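Protein yciF (Escherichia coli, PDB 2GS4) is a homodimeric stress protein of unknown precise function, whose ferritin-like, rubrerythrin-related helical bundle probably binds metal. Local coordinates at residues C75-I89 / A101-E113. Numbering follows the deposited sequence.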
loop_
_atom_site.group_PDB
_atom_site.type_symbol
_atom_site.label_atom_id
_atom_site.label_comp_id
_atom_site.label_asym_id
_atom_site.label_seq_id
_atom_site.Cartn_x
_atom_site.Cartn_y
_atom_site.Cartn_z
ATOM N N CYS A 75 3.902 -1.175 8.730
ATOM C CA CYS A 75 3.432 -1.187 7.349
ATOM C C CYS A 75 2.876 0.202 7.041
ATOM O O CYS A 75 1.781 0.565 7.489
ATOM C CB CYS A 75 2.350 -2.260 7.168
ATOM S SG CYS A 75 1.592 -2.321 5.527
ATOM N N VAL A 76 3.645 0.965 6.269
ATOM C CA VAL A 76 3.284 2.325 5.893
ATOM C C VAL A 76 2.040 2.385 5.006
ATOM O O VAL A 76 1.258 3.333 5.087
ATOM C CB VAL A 76 4.497 3.003 5.207
ATOM C CG1 VAL A 76 4.106 4.321 4.581
ATOM C CG2 VAL A 76 5.587 3.227 6.258
ATOM N N ALA A 77 1.856 1.374 4.164
ATOM C CA ALA A 77 0.694 1.328 3.288
ATOM C C ALA A 77 -0.588 1.271 4.127
ATOM O O ALA A 77 -1.494 2.067 3.923
ATOM C CB ALA A 77 0.779 0.118 2.368
HETATM N N MSE A 78 -0.668 0.335 5.069
HETATM C CA MSE A 78 -1.877 0.244 5.888
HETATM C C MSE A 78 -2.105 1.501 6.709
HETATM O O MSE A 78 -3.242 1.928 6.900
HETATM C CB MSE A 78 -1.824 -0.956 6.837
HETATM C CG MSE A 78 -3.087 -1.063 7.691
HETATM SE SE MSE A 78 -4.691 -1.244 6.629
HETATM C CE MSE A 78 -4.521 -3.126 6.215
ATOM N N GLU A 79 -1.017 2.082 7.206
ATOM C CA GLU A 79 -1.073 3.298 8.009
ATOM C C GLU A 79 -1.785 4.388 7.197
ATOM O O GLU A 79 -2.662 5.088 7.713
ATOM C CB GLU A 79 0.360 3.713 8.381
ATOM C CG GLU A 79 0.535 4.949 9.230
ATOM C CD GLU A 79 2.013 5.247 9.477
ATOM O OE1 GLU A 79 2.487 5.068 10.619
ATOM O OE2 GLU A 79 2.708 5.648 8.517
ATOM N N GLY A 80 -1.425 4.510 5.922
ATOM C CA GLY A 80 -2.057 5.509 5.078
ATOM C C GLY A 80 -3.531 5.212 4.840
ATOM O O GLY A 80 -4.363 6.119 4.865
ATOM N N LEU A 81 -3.860 3.940 4.619
ATOM C CA LEU A 81 -5.243 3.544 4.369
ATOM C C LEU A 81 -6.110 3.790 5.602
ATOM O O LEU A 81 -7.298 4.119 5.490
ATOM C CB LEU A 81 -5.294 2.067 3.952
ATOM C CG LEU A 81 -4.615 1.786 2.605
ATOM C CD1 LEU A 81 -4.580 0.286 2.303
ATOM C CD2 LEU A 81 -5.362 2.528 1.515
ATOM N N ILE A 82 -5.502 3.640 6.775
ATOM C CA ILE A 82 -6.209 3.857 8.021
ATOM C C ILE A 82 -6.380 5.366 8.244
ATOM O O ILE A 82 -7.417 5.812 8.730
ATOM C CB ILE A 82 -5.463 3.130 9.170
ATOM C CG1 ILE A 82 -5.781 1.630 9.068
ATOM C CG2 ILE A 82 -5.838 3.710 10.526
ATOM C CD1 ILE A 82 -4.994 0.714 9.982
ATOM N N GLU A 83 -5.393 6.168 7.846
ATOM C CA GLU A 83 -5.535 7.615 7.999
ATOM C C GLU A 83 -6.620 8.092 7.036
ATOM O O GLU A 83 -7.337 9.051 7.325
ATOM C CB GLU A 83 -4.198 8.332 7.742
ATOM C CG GLU A 83 -3.214 8.145 8.897
ATOM C CD GLU A 83 -1.849 8.747 8.640
ATOM O OE1 GLU A 83 -0.853 8.136 9.081
ATOM O OE2 GLU A 83 -1.767 9.827 8.016
ATOM N N GLU A 84 -6.751 7.407 5.898
ATOM C CA GLU A 84 -7.765 7.741 4.905
ATOM C C GLU A 84 -9.144 7.554 5.535
ATOM O O GLU A 84 -10.002 8.432 5.445
ATOM C CB GLU A 84 -7.608 6.853 3.655
ATOM C CG GLU A 84 -8.715 7.006 2.611
ATOM C CD GLU A 84 -8.287 6.543 1.222
ATOM O OE1 GLU A 84 -7.371 5.697 1.126
ATOM O OE2 GLU A 84 -8.875 7.013 0.224
ATOM N N ALA A 85 -9.345 6.413 6.181
ATOM C CA ALA A 85 -10.614 6.135 6.832
ATOM C C ALA A 85 -10.858 7.122 7.969
ATOM O O ALA A 85 -11.972 7.608 8.146
ATOM C CB ALA A 85 -10.621 4.704 7.363
ATOM N N ASN A 86 -9.811 7.418 8.738
ATOM C CA ASN A 86 -9.941 8.335 9.863
ATOM C C ASN A 86 -10.331 9.735 9.395
ATOM O O ASN A 86 -11.056 10.446 10.094
ATOM C CB ASN A 86 -8.634 8.383 10.669
ATOM C CG ASN A 86 -8.835 8.934 12.070
ATOM O OD1 ASN A 86 -9.800 8.589 12.762
ATOM N ND2 ASN A 86 -7.911 9.787 12.503
ATOM N N GLU A 87 -9.853 10.141 8.222
ATOM C CA GLU A 87 -10.203 11.458 7.711
ATOM C C GLU A 87 -11.715 11.537 7.506
ATOM O O GLU A 87 -12.308 12.605 7.611
ATOM C CB GLU A 87 -9.479 11.747 6.397
ATOM C CG GLU A 87 -8.382 12.778 6.526
ATOM C CD GLU A 87 -7.934 13.303 5.186
ATOM O OE1 GLU A 87 -8.717 14.033 4.542
ATOM O OE2 GLU A 87 -6.804 12.983 4.771
ATOM N N VAL A 88 -12.338 10.397 7.203
ATOM C CA VAL A 88 -13.792 10.358 7.022
ATOM C C VAL A 88 -14.440 10.399 8.403
ATOM O O VAL A 88 -15.363 11.180 8.641
ATOM C CB VAL A 88 -14.260 9.072 6.279
ATOM C CG1 VAL A 88 -15.774 9.009 6.248
ATOM C CG2 VAL A 88 -13.716 9.070 4.838
ATOM N N ILE A 89 -13.939 9.555 9.305
ATOM C CA ILE A 89 -14.432 9.462 10.688
ATOM C C ILE A 89 -14.444 10.827 11.374
ATOM O O ILE A 89 -15.428 11.215 12.015
ATOM C CB ILE A 89 -13.525 8.523 11.566
ATOM C CG1 ILE A 89 -13.667 7.061 11.129
ATOM C CG2 ILE A 89 -13.871 8.683 13.045
ATOM C CD1 ILE A 89 -12.601 6.122 11.717
ATOM N N ALA A 101 -18.767 6.974 2.401
ATOM C CA ALA A 101 -17.329 7.169 2.492
ATOM C C ALA A 101 -16.684 6.117 3.394
ATOM O O ALA A 101 -15.622 5.597 3.077
ATOM C CB ALA A 101 -17.026 8.566 3.018
ATOM N N LEU A 102 -17.325 5.799 4.511
ATOM C CA LEU A 102 -16.767 4.802 5.428
ATOM C C LEU A 102 -16.679 3.435 4.759
ATOM O O LEU A 102 -15.659 2.751 4.847
ATOM C CB LEU A 102 -17.598 4.731 6.715
ATOM C CG LEU A 102 -17.449 5.982 7.591
ATOM C CD1 LEU A 102 -18.410 5.923 8.777
ATOM C CD2 LEU A 102 -16.015 6.094 8.075
ATOM N N ILE A 103 -17.738 3.053 4.055
ATOM C CA ILE A 103 -17.774 1.783 3.350
ATOM C C ILE A 103 -16.715 1.788 2.249
ATOM O O ILE A 103 -15.962 0.830 2.096
ATOM C CB ILE A 103 -19.173 1.556 2.756
ATOM C CG1 ILE A 103 -20.181 1.474 3.906
ATOM C CG2 ILE A 103 -19.195 0.306 1.890
ATOM C CD1 ILE A 103 -21.595 1.164 3.495
ATOM N N ALA A 104 -16.641 2.887 1.504
ATOM C CA ALA A 104 -15.662 3.016 0.431
ATOM C C ALA A 104 -14.234 2.952 0.978
ATOM O O ALA A 104 -13.367 2.314 0.381
ATOM C CB ALA A 104 -15.884 4.324 -0.331
ATOM N N ALA A 105 -13.987 3.613 2.102
ATOM C CA ALA A 105 -12.659 3.587 2.698
ATOM C C ALA A 105 -12.340 2.155 3.109
ATOM O O ALA A 105 -11.230 1.676 2.897
ATOM C CB ALA A 105 -12.602 4.517 3.905
ATOM N N ALA A 106 -13.321 1.472 3.690
ATOM C CA ALA A 106 -13.136 0.090 4.121
ATOM C C ALA A 106 -12.883 -0.841 2.938
ATOM O O ALA A 106 -12.160 -1.832 3.067
ATOM C CB ALA A 106 -14.355 -0.387 4.917
ATOM N N GLN A 107 -13.481 -0.531 1.786
ATOM C CA GLN A 107 -13.286 -1.347 0.593
ATOM C C GLN A 107 -11.864 -1.155 0.051
ATOM O O GLN A 107 -11.318 -2.046 -0.599
ATOM C CB GLN A 107 -14.318 -0.989 -0.481
ATOM C CG GLN A 107 -15.750 -1.396 -0.141
ATOM C CD GLN A 107 -16.744 -0.911 -1.192
ATOM O OE1 GLN A 107 -17.492 -1.696 -1.765
ATOM N NE2 GLN A 107 -16.742 0.388 -1.448
ATOM N N LYS A 108 -11.279 0.014 0.314
ATOM C CA LYS A 108 -9.909 0.295 -0.121
ATOM C C LYS A 108 -8.979 -0.566 0.727
ATOM O O LYS A 108 -7.999 -1.121 0.229
ATOM C CB LYS A 108 -9.567 1.785 0.069
ATOM C CG LYS A 108 -10.218 2.735 -0.946
ATOM C CD LYS A 108 -9.681 2.491 -2.348
ATOM C CE LYS A 108 -10.225 3.511 -3.345
ATOM N NZ LYS A 108 -9.606 3.324 -4.688
ATOM N N VAL A 109 -9.289 -0.654 2.018
ATOM C CA VAL A 109 -8.504 -1.468 2.935
ATOM C C VAL A 109 -8.613 -2.914 2.444
ATOM O O VAL A 109 -7.622 -3.645 2.425
ATOM C CB VAL A 109 -9.018 -1.323 4.410
ATOM C CG1 VAL A 109 -8.526 -2.497 5.269
ATOM C CG2 VAL A 109 -8.514 -0.021 5.009
ATOM N N GLU A 110 -9.799 -3.320 1.998
ATOM C CA GLU A 110 -9.960 -4.684 1.502
ATOM C C GLU A 110 -9.235 -4.920 0.177
ATOM O O GLU A 110 -8.694 -5.999 -0.046
ATOM C CB GLU A 110 -11.441 -5.064 1.368
ATOM C CG GLU A 110 -12.160 -5.208 2.714
ATOM C CD GLU A 110 -11.351 -5.991 3.738
ATOM O OE1 GLU A 110 -11.038 -7.175 3.493
ATOM O OE2 GLU A 110 -11.028 -5.412 4.794
ATOM N N HIS A 111 -9.208 -3.923 -0.702
ATOM C CA HIS A 111 -8.507 -4.086 -1.973
ATOM C C HIS A 111 -7.056 -4.428 -1.633
ATOM O O HIS A 111 -6.470 -5.355 -2.199
ATOM C CB HIS A 111 -8.579 -2.792 -2.796
ATOM C CG HIS A 111 -7.807 -2.841 -4.081
ATOM N ND1 HIS A 111 -8.410 -2.745 -5.317
ATOM C CD2 HIS A 111 -6.478 -2.952 -4.319
ATOM C CE1 HIS A 111 -7.486 -2.793 -6.261
ATOM N NE2 HIS A 111 -6.306 -2.917 -5.683
ATOM N N TYR A 112 -6.492 -3.688 -0.684
ATOM C CA TYR A 112 -5.118 -3.905 -0.256
ATOM C C TYR A 112 -4.914 -5.282 0.383
ATOM O O TYR A 112 -3.983 -5.998 0.042
ATOM C CB TYR A 112 -4.707 -2.825 0.745
ATOM C CG TYR A 112 -3.287 -2.950 1.260
ATOM C CD1 TYR A 112 -2.209 -2.477 0.515
ATOM C CD2 TYR A 112 -3.027 -3.523 2.504
ATOM C CE1 TYR A 112 -0.905 -2.565 1.001
ATOM C CE2 TYR A 112 -1.730 -3.618 2.999
ATOM C CZ TYR A 112 -0.675 -3.133 2.243
ATOM O OH TYR A 112 0.607 -3.194 2.738
ATOM N N GLU A 113 -5.786 -5.653 1.311
ATOM C CA GLU A 113 -5.631 -6.940 1.982
ATOM C C GLU A 113 -5.733 -8.131 1.044
ATOM O O GLU A 113 -4.905 -9.042 1.093
ATOM C CB GLU A 113 -6.641 -7.050 3.119
ATOM C CG GLU A 113 -6.343 -6.071 4.245
ATOM C CD GLU A 113 -5.229 -6.554 5.156
ATOM O OE1 GLU A 113 -5.516 -7.379 6.047
ATOM O OE2 GLU A 113 -4.069 -6.125 4.976
#
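Tyr112 lays its ring along the side of helix 76-89, touching Leu81, Met78, Ala77 and Cys75 in turn from its root to its hydroxyl. This short helix runs almost antiparallel (176°) to residues 101-113 of helix 95-126 in the ferritin-like bundle, the axes of the two segments coming within 9.2 Å, and it also touches helix 6-33. At the root of the ring, Leu81 CD1 sits 3.5 Å from Tyr112 CB, while Leu81 CB rests on Val109 CG2. With CG anti to the backbone N (chi1 -180°), the Tyr112 ring extends toward the start of the short helix, where Ala77 CB packs near CE1 and the hydroxyl. Met78, a selenomethionine, bends at chi2 and chi3, which brings its CE against both Tyr112 CD2 and Val109 CG1; the same methyl lies 3.3 Å from Glu113 OE2.

Midway along, small residues bring the backbones together: the CA atoms of Ala85 and Ala105 are 5.3 Å apart. Lys108 leads out of the interface, and its NZ pairs with Glu79 of the second subunit. Toward the far end Val88 packs tightly, its CG1 3.4 Å from Leu102 CD2 and also against Ala101 CB, and Ile89 CG1 meets the same Leu102 methyl.

At the helix start, N-cap Cys75 accepts a nearly straight bond (167°) from Met78 N, and its SG lies 3.1 Å from Tyr112 OH.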